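Transcriptional regulator (Actinomyces oris, PDB 5V8C) is a LytR-Cps2A-Psr family phosphotransferase, LcpA, that mediates glycosylation of a cell wall-anchored surface protein. Local coordinates at residues A[99-108]-A[283-291]. Numbering follows the deposited sequence.
Sequences NALCTGLGIP and YSPKTCRPA
Residues 283-291 run past the C-terminal end of helix 94-105 and the turn after it, the CA atoms of the two backbones coming nearest where Gly106 CA lies 3.6 Å from Pro285 CA, and returning to the helix at Asn99 and Pro290. Gly106 turns the chain out of the helix with positive phi, and a CB on it would run into the backbone of Ser284 and Pro285. Its carbonyl oxygen takes a weak, bent hydrogen bond from Ser284 N and a CA-H...O contact from Tyr283, while its own CA approaches Ser284 O.

A disulfide makes the join covalent: Cys102 SG and Cys288 SG are 2.0 Å apart. The bridge has chi3 -125°, and each sulfur stands anti to its own backbone nitrogen (chi1 175° for Cys102). Pro108 CB rests 3.8 Å from Cys288 SG. Beyond the bridge, Thr103 CG2 meets Pro290 CG at 3.6 Å, the two side chains crossing nearly at right angles, and Asn99 OD1, hydrogen-bonded to Gln95, touches Pro290 CB. At the other end Ile107 sets its CB over the middle of one face of the Tyr283 ring, a CH-pi contact 4.0 Å from the centroid, and Pro108 CD comes obliquely to Tyr283 CD1 at 3.5 Å. A serine in place of Tyr283 would probably open a gap beside Ile107 and Pro108, depriving both of the ring they pack on.

The contact thus fastens the C-terminal tail, by a disulfide, to a helix of the LytR-Cps2A-Psr family region. Strand 288-289 pairs antiparallel with strand 13-14 near the N-terminus, Thr103 OG1 bonds to the carbonyls of Asn77 and Ser78, and Tyr283 reaches Leu57 and Arg59 of strand 52-60 and Leu278 of helix 272-280.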
loop_
_atom_site.group_PDB
_atom_site.type_symbol
_atom_site.label_atom_id
_atom_site.label_comp_id
_atom_site.label_asym_id
_atom_site.label_seq_id
_atom_site.Cartn_x
_atom_site.Cartn_y
_atom_site.Cartn_z
ATOM N N ASN A 99 1.187 -3.222 15.582
ATOM C CA ASN A 99 2.076 -3.870 16.531
ATOM C C ASN A 99 3.053 -4.838 15.862
ATOM O O ASN A 99 4.240 -4.800 16.180
ATOM C CB ASN A 99 1.274 -4.554 17.635
ATOM C CG ASN A 99 0.577 -3.595 18.579
ATOM O OD1 ASN A 99 0.774 -2.377 18.544
ATOM N ND2 ASN A 99 -0.268 -4.127 19.441
ATOM N N ALA A 100 2.571 -5.667 14.913
ATOM C CA ALA A 100 3.391 -6.630 14.172
ATOM C C ALA A 100 4.535 -5.958 13.407
ATOM O O ALA A 100 5.679 -6.385 13.539
ATOM C CB ALA A 100 2.526 -7.444 13.221
ATOM N N LEU A 101 4.240 -4.879 12.656
ATOM C CA LEU A 101 5.248 -4.126 11.900
ATOM C C LEU A 101 6.378 -3.593 12.780
ATOM O O LEU A 101 7.542 -3.596 12.368
ATOM C CB LEU A 101 4.598 -2.996 11.103
ATOM C CG LEU A 101 3.819 -3.454 9.882
ATOM C CD1 LEU A 101 3.198 -2.293 9.187
ATOM C CD2 LEU A 101 4.706 -4.248 8.916
ATOM N N CYS A 102 6.034 -3.192 14.011
ATOM C CA CYS A 102 6.987 -2.732 15.009
ATOM C C CYS A 102 7.884 -3.879 15.519
ATOM O O CYS A 102 9.107 -3.798 15.409
ATOM C CB CYS A 102 6.251 -2.047 16.155
ATOM S SG CYS A 102 7.322 -1.555 17.527
ATOM N N THR A 103 7.286 -4.931 16.087
ATOM C CA THR A 103 8.063 -6.036 16.648
ATOM C C THR A 103 8.790 -6.881 15.581
ATOM O O THR A 103 9.758 -7.566 15.910
ATOM C CB THR A 103 7.212 -6.918 17.586
ATOM O OG1 THR A 103 6.424 -7.818 16.818
ATOM C CG2 THR A 103 6.326 -6.124 18.513
ATOM N N GLY A 104 8.319 -6.828 14.336
ATOM C CA GLY A 104 8.865 -7.619 13.241
ATOM C C GLY A 104 9.781 -6.895 12.276
ATOM O O GLY A 104 10.720 -7.495 11.749
ATOM N N LEU A 105 9.498 -5.626 11.986
ATOM C CA LEU A 105 10.330 -4.888 11.041
ATOM C C LEU A 105 10.946 -3.643 11.641
ATOM O O LEU A 105 11.877 -3.085 11.061
ATOM C CB LEU A 105 9.548 -4.548 9.761
ATOM C CG LEU A 105 9.176 -5.728 8.867
ATOM C CD1 LEU A 105 8.331 -5.275 7.698
ATOM C CD2 LEU A 105 10.416 -6.493 8.391
ATOM N N GLY A 106 10.436 -3.236 12.801
ATOM C CA GLY A 106 10.885 -2.049 13.513
ATOM C C GLY A 106 10.316 -0.770 12.949
ATOM O O GLY A 106 10.948 0.283 13.059
ATOM N N ILE A 107 9.125 -0.840 12.326
ATOM C CA ILE A 107 8.535 0.366 11.774
ATOM C C ILE A 107 7.522 0.962 12.784
ATOM O O ILE A 107 6.445 0.397 13.004
ATOM C CB ILE A 107 8.014 0.251 10.291
ATOM C CG1 ILE A 107 6.483 0.118 10.182
ATOM C CG2 ILE A 107 8.717 -0.836 9.477
ATOM C CD1 ILE A 107 5.807 1.444 9.890
ATOM N N PRO A 108 7.881 2.096 13.432
ATOM C CA PRO A 108 6.947 2.731 14.374
ATOM C C PRO A 108 5.961 3.646 13.641
ATOM O O PRO A 108 6.325 4.731 13.178
ATOM C CB PRO A 108 7.876 3.497 15.341
ATOM C CG PRO A 108 9.264 3.452 14.710
ATOM C CD PRO A 108 9.120 2.886 13.323
ATOM N N TYR A 283 14.437 2.216 10.656
ATOM C CA TYR A 283 13.586 1.157 11.196
ATOM C C TYR A 283 14.419 -0.042 11.618
ATOM O O TYR A 283 15.193 -0.566 10.814
ATOM C CB TYR A 283 12.534 0.702 10.170
ATOM C CG TYR A 283 11.688 1.805 9.570
ATOM C CD1 TYR A 283 11.057 2.746 10.380
ATOM C CD2 TYR A 283 11.436 1.849 8.205
ATOM C CE1 TYR A 283 10.236 3.732 9.838
ATOM C CE2 TYR A 283 10.614 2.827 7.653
ATOM C CZ TYR A 283 10.013 3.766 8.473
ATOM O OH TYR A 283 9.211 4.738 7.922
ATOM N N SER A 284 14.247 -0.490 12.872
ATOM C CA SER A 284 14.934 -1.658 13.416
ATOM C C SER A 284 14.082 -2.258 14.539
ATOM O O SER A 284 13.610 -1.501 15.395
ATOM C CB SER A 284 16.319 -1.278 13.932
ATOM O OG SER A 284 17.045 -2.424 14.347
ATOM N N PRO A 285 13.825 -3.593 14.545
ATOM C CA PRO A 285 12.984 -4.174 15.610
ATOM C C PRO A 285 13.466 -3.877 17.030
ATOM O O PRO A 285 12.643 -3.581 17.896
ATOM C CB PRO A 285 12.983 -5.679 15.298
ATOM C CG PRO A 285 14.131 -5.892 14.392
ATOM C CD PRO A 285 14.288 -4.632 13.605
ATOM N N LYS A 286 14.798 -3.892 17.247
ATOM C CA LYS A 286 15.439 -3.640 18.542
ATOM C C LYS A 286 15.084 -2.286 19.152
ATOM O O LYS A 286 15.056 -2.167 20.374
ATOM C CB LYS A 286 16.965 -3.775 18.428
ATOM N N THR A 287 14.790 -1.281 18.313
ATOM C CA THR A 287 14.495 0.077 18.771
ATOM C C THR A 287 12.989 0.446 18.731
ATOM O O THR A 287 12.644 1.603 18.976
ATOM C CB THR A 287 15.361 1.091 17.995
ATOM O OG1 THR A 287 15.008 1.064 16.611
ATOM C CG2 THR A 287 16.860 0.842 18.165
ATOM N N CYS A 288 12.099 -0.526 18.475
ATOM C CA CYS A 288 10.659 -0.258 18.408
ATOM C C CYS A 288 9.882 -1.028 19.486
ATOM O O CYS A 288 10.212 -2.175 19.768
ATOM C CB CYS A 288 10.126 -0.552 17.006
ATOM S SG CYS A 288 8.412 -0.029 16.730
ATOM N N ARG A 289 8.835 -0.410 20.067
ATOM C CA ARG A 289 8.030 -1.038 21.125
ATOM C C ARG A 289 6.527 -0.682 21.047
ATOM O O ARG A 289 6.167 0.496 21.114
ATOM C CB ARG A 289 8.604 -0.692 22.511
ATOM C CG ARG A 289 7.885 -1.332 23.695
ATOM C CD ARG A 289 8.155 -0.527 24.953
ATOM N NE ARG A 289 7.555 -1.106 26.156
ATOM C CZ ARG A 289 6.360 -0.776 26.633
ATOM N NH1 ARG A 289 5.907 -1.331 27.749
ATOM N NH2 ARG A 289 5.605 0.110 25.994
ATOM N N PRO A 290 5.631 -1.693 20.970
ATOM C CA PRO A 290 4.188 -1.391 20.972
ATOM C C PRO A 290 3.632 -1.156 22.388
ATOM O O PRO A 290 4.346 -1.391 23.360
ATOM C CB PRO A 290 3.577 -2.631 20.310
ATOM C CG PRO A 290 4.530 -3.741 20.606
ATOM C CD PRO A 290 5.886 -3.150 20.884
ATOM N N ALA A 291 2.365 -0.684 22.497
ATOM C CA ALA A 291 1.623 -0.432 23.744
ATOM C C ALA A 291 2.383 0.406 24.789
ATOM O O ALA A 291 1.815 0.822 25.804
ATOM C CB ALA A 291 1.147 -1.745 24.356
#